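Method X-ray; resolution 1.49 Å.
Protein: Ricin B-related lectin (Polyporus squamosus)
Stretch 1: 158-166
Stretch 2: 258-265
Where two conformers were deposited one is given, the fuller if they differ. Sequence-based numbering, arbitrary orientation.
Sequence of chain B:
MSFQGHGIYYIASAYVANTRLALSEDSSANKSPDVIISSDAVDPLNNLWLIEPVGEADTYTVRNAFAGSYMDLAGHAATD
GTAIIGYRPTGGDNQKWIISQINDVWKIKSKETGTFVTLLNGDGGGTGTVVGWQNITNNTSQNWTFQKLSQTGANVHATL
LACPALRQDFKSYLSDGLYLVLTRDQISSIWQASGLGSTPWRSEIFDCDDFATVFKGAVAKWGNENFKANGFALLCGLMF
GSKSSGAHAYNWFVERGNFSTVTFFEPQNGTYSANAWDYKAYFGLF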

# COMPACT_ATOMS: atom_id res chain seq x y z
N ALA B 158 16.21 -13.87 -7.94
CA ALA B 158 17.57 -14.29 -7.86
C ALA B 158 18.46 -13.23 -7.21
O ALA B 158 19.24 -13.52 -6.30
N THR B 159 18.31 -12.00 -7.64
CA THR B 159 19.03 -10.92 -7.06
C THR B 159 18.81 -10.85 -5.53
O THR B 159 19.76 -10.77 -4.73
N LEU B 160 17.56 -10.94 -5.18
CA LEU B 160 17.14 -10.83 -3.78
C LEU B 160 17.71 -11.97 -2.95
O LEU B 160 18.33 -11.73 -1.91
N LEU B 161 17.62 -13.17 -3.45
CA LEU B 161 18.25 -14.31 -2.77
C LEU B 161 19.75 -14.27 -2.66
O LEU B 161 20.27 -14.93 -1.80
N ALA B 162 20.46 -13.53 -3.51
CA ALA B 162 21.90 -13.47 -3.44
C ALA B 162 22.43 -12.28 -2.61
O ALA B 162 23.62 -12.14 -2.36
N CYS B 163 21.55 -11.42 -2.13
CA CYS B 163 22.01 -10.27 -1.36
C CYS B 163 22.36 -10.63 0.11
O CYS B 163 21.92 -11.65 0.62
N PRO B 164 23.17 -9.81 0.76
CA PRO B 164 23.69 -10.15 2.05
C PRO B 164 22.73 -9.74 3.19
O PRO B 164 23.10 -9.88 4.32
N ALA B 165 21.51 -9.31 2.89
CA ALA B 165 20.69 -8.63 3.93
C ALA B 165 19.53 -9.52 4.40
O ALA B 165 18.51 -8.97 4.83
N LEU B 166 19.65 -10.85 4.28
CA LEU B 166 18.56 -11.76 4.62
C LEU B 166 18.90 -12.64 5.82
O LEU B 166 20.05 -13.05 6.01
N ASN B 258 23.34 -1.24 -11.69
CA ASN B 258 23.73 -2.59 -11.40
C ASN B 258 22.56 -3.34 -10.81
O ASN B 258 22.27 -3.21 -9.60
N PHE B 259 21.96 -4.18 -11.64
CA PHE B 259 20.69 -4.75 -11.27
C PHE B 259 20.86 -5.80 -10.17
O PHE B 259 19.87 -6.21 -9.61
N SER B 260 22.08 -6.24 -9.91
CA SER B 260 22.35 -7.20 -8.83
C SER B 260 22.48 -6.52 -7.48
O SER B 260 22.53 -7.19 -6.46
N THR B 261 22.50 -5.20 -7.42
CA THR B 261 22.64 -4.51 -6.14
C THR B 261 21.23 -4.26 -5.58
O THR B 261 20.45 -3.54 -6.23
N VAL B 262 20.94 -4.77 -4.38
CA VAL B 262 19.73 -4.40 -3.64
C VAL B 262 20.02 -3.16 -2.77
O VAL B 262 20.95 -3.15 -1.97
N THR B 263 19.24 -2.11 -2.94
CA THR B 263 19.40 -0.88 -2.20
C THR B 263 18.15 -0.75 -1.30
O THR B 263 17.08 -1.17 -1.69
N PHE B 264 18.32 -0.16 -0.12
CA PHE B 264 17.23 -0.03 0.84
C PHE B 264 16.83 1.42 0.96
O PHE B 264 17.61 2.39 0.70
N PHE B 265 15.55 1.60 1.29
CA PHE B 265 14.92 2.87 1.28
C PHE B 265 14.06 3.02 2.55
O PHE B 265 13.31 2.10 2.93

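Packing of the end of a helix and the loop that follows it (158-166) against a turn and the strand that leaves it (258-265) in the Ricin B-related lectin. The contact is small, burying 270 Å² over both sides, and no direct hydrogen bond crosses it; methyl groups, a ring and two backbone carbonyls make most of the touching surface, and three waters join the polar groups at the turn end. Thr-159, Cys-163 and Ala-165 point toward the strand, and Val-262 and Phe-264 point back. Thr-261 points away and Thr-263 lies out of reach, the alternation expected of an extended chain.

Thr-159 is the centre of the turn end, its CA 5.3 Å from that of Ser-260. With chi1 m (-73°), both branches lie against the turn: Thr-159 CG2 is 3.4 Å from Phe-259 O, 3.6 Å from Ser-260 O and 3.7 Å from Val-262 CG2, and Thr-159 OG1 is 3.6 Å from Phe-259 O without a direct hydrogen bond, its partners being waters 1 and 3. Thr-159 OG1 stands 4.4 Å from Ser-260 OG, too far for a direct bond, and water 3 fills the gap, donating to Thr-159 OG1 at 2.5 Å and lying 2.7 Å from Ser-260 OG. Thr-159 OG1 in turn donates to water 1 (2.8 Å), which donates to Phe-259 O (2.8 Å). Water 2 links the two backbones, donating to Thr-159 O at 2.8 Å and to Ser-260 O at 2.7 Å.

The turn that offers these carbonyls is a type I beta turn, closed by Thr-261 N to Asn-258 O (3.0 Å). Asn-258, chi1 t, folds its amide over the corner so that OD1 accepts from Ser-260 N at 3.0 Å. Phe-259, chi1 m, leaves sideways and its ring leads away, so its carbonyl rather than its ring meets Thr-159. Ser-260, also m in the conformer given, keeps OG within reach of water 3.

Val-262, chi1 t, directs CG2 into the helix end: this methyl meets Thr-159 CG2, lies 4.4 Å from Leu-160 CA and reaches Cys-163 CB at 3.9 Å. Leu-160 itself (t, p) starts away from the strand, though its end comes nearer, Leu-160 CD1 stopping 5.0 Å from Val-262 CG2.

Past the helix, Cys-163 N still bonds Leu-160 O (3.2 Å). The Cys-163 side chain, one of two deposited conformers, has chi1 at 99°, between wells. In this position SG accepts from Ala-165 N at 3.5 Å with an angle of 156°, tying the side chain to the loop while CB faces Val-262. Ala-165 then brings its CB to 3.4 Å from Phe-264 CZ. Phe-264, with chi1 m (-51°) and chi2 -86°, extends its ring toward the loop and meets this methyl obliquely with its tip. Ala-158 and Leu-161 are exposed and out of reach; Leu-161 takes the common m, t rotamer.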

# COMPACT_ATOMS: atom_id res chain seq x y z
CB ALA B 158 18.13 -14.69 -9.22
CB THR B 159 18.65 -9.63 -7.78
OG1 THR B 159 19.30 -9.70 -9.06
CG2 THR B 159 19.16 -8.41 -7.07
CB LEU B 160 15.62 -10.84 -3.73
CG LEU B 160 14.98 -10.80 -2.38
CD1 LEU B 160 15.34 -9.52 -1.62
CD2 LEU B 160 13.50 -10.93 -2.60
CB LEU B 161 17.78 -15.67 -3.33
CG LEU B 161 16.29 -15.92 -3.11
CD1 LEU B 161 15.90 -17.25 -3.76
CD2 LEU B 161 15.87 -15.87 -1.64
CB ALA B 162 22.49 -13.42 -4.85
CB CYS B 163 20.99 -9.14 -1.46
SG CYS B 163 19.78 -8.86 -0.14
CB PRO B 164 24.99 -9.29 2.18
CG PRO B 164 24.72 -8.14 1.33
CD PRO B 164 23.85 -8.62 0.20
CB ALA B 165 20.17 -7.31 3.33
CB LEU B 166 18.29 -12.71 3.49
CG LEU B 166 18.14 -12.04 2.16
CD1 LEU B 166 17.96 -13.15 1.12
CD2 LEU B 166 17.04 -11.03 2.11
CB ASN B 258 24.88 -2.63 -10.39
CG ASN B 258 25.37 -4.04 -10.12
OD1 ASN B 258 24.76 -5.08 -10.47
ND2 ASN B 258 26.51 -4.09 -9.49
CB PHE B 259 20.05 -5.43 -12.46
CG PHE B 259 19.60 -4.51 -13.55
CD1 PHE B 259 18.74 -3.46 -13.29
CD2 PHE B 259 19.91 -4.80 -14.88
CE1 PHE B 259 18.26 -2.64 -14.30
CE2 PHE B 259 19.42 -4.00 -15.90
CZ PHE B 259 18.60 -2.92 -15.61
CB SER B 260 23.63 -7.98 -9.13
OG SER B 260 23.42 -8.82 -10.21
CB THR B 261 23.33 -3.13 -6.34
OG1 THR B 261 24.61 -3.34 -6.96
CG2 THR B 261 23.53 -2.35 -5.02
CB VAL B 262 19.19 -5.59 -2.85
CG1 VAL B 262 17.95 -5.13 -2.12
CG2 VAL B 262 18.89 -6.79 -3.79
CB THR B 263 19.49 0.31 -3.13
OG1 THR B 263 20.68 0.14 -3.90
CG2 THR B 263 19.71 1.61 -2.37
CB PHE B 264 17.61 -0.71 2.15
CG PHE B 264 18.10 -2.08 1.96
CD1 PHE B 264 17.22 -3.15 1.89
CD2 PHE B 264 19.46 -2.32 1.75
CE1 PHE B 264 17.68 -4.44 1.69
CE2 PHE B 264 19.94 -3.61 1.50
CZ PHE B 264 19.05 -4.68 1.47
CB PHE B 265 14.07 3.04 0.02
CG PHE B 265 13.40 4.41 -0.10
CD1 PHE B 265 14.13 5.51 -0.54
CD2 PHE B 265 12.07 4.60 0.22
CE1 PHE B 265 13.54 6.75 -0.70
CE2 PHE B 265 11.46 5.85 0.09
CZ PHE B 265 12.18 6.93 -0.36
O HOH W 1 17.65 -7.76 -10.30
O HOH W 2 22.18 -9.62 -5.36
O HOH W 3 21.54 -10.67 -9.64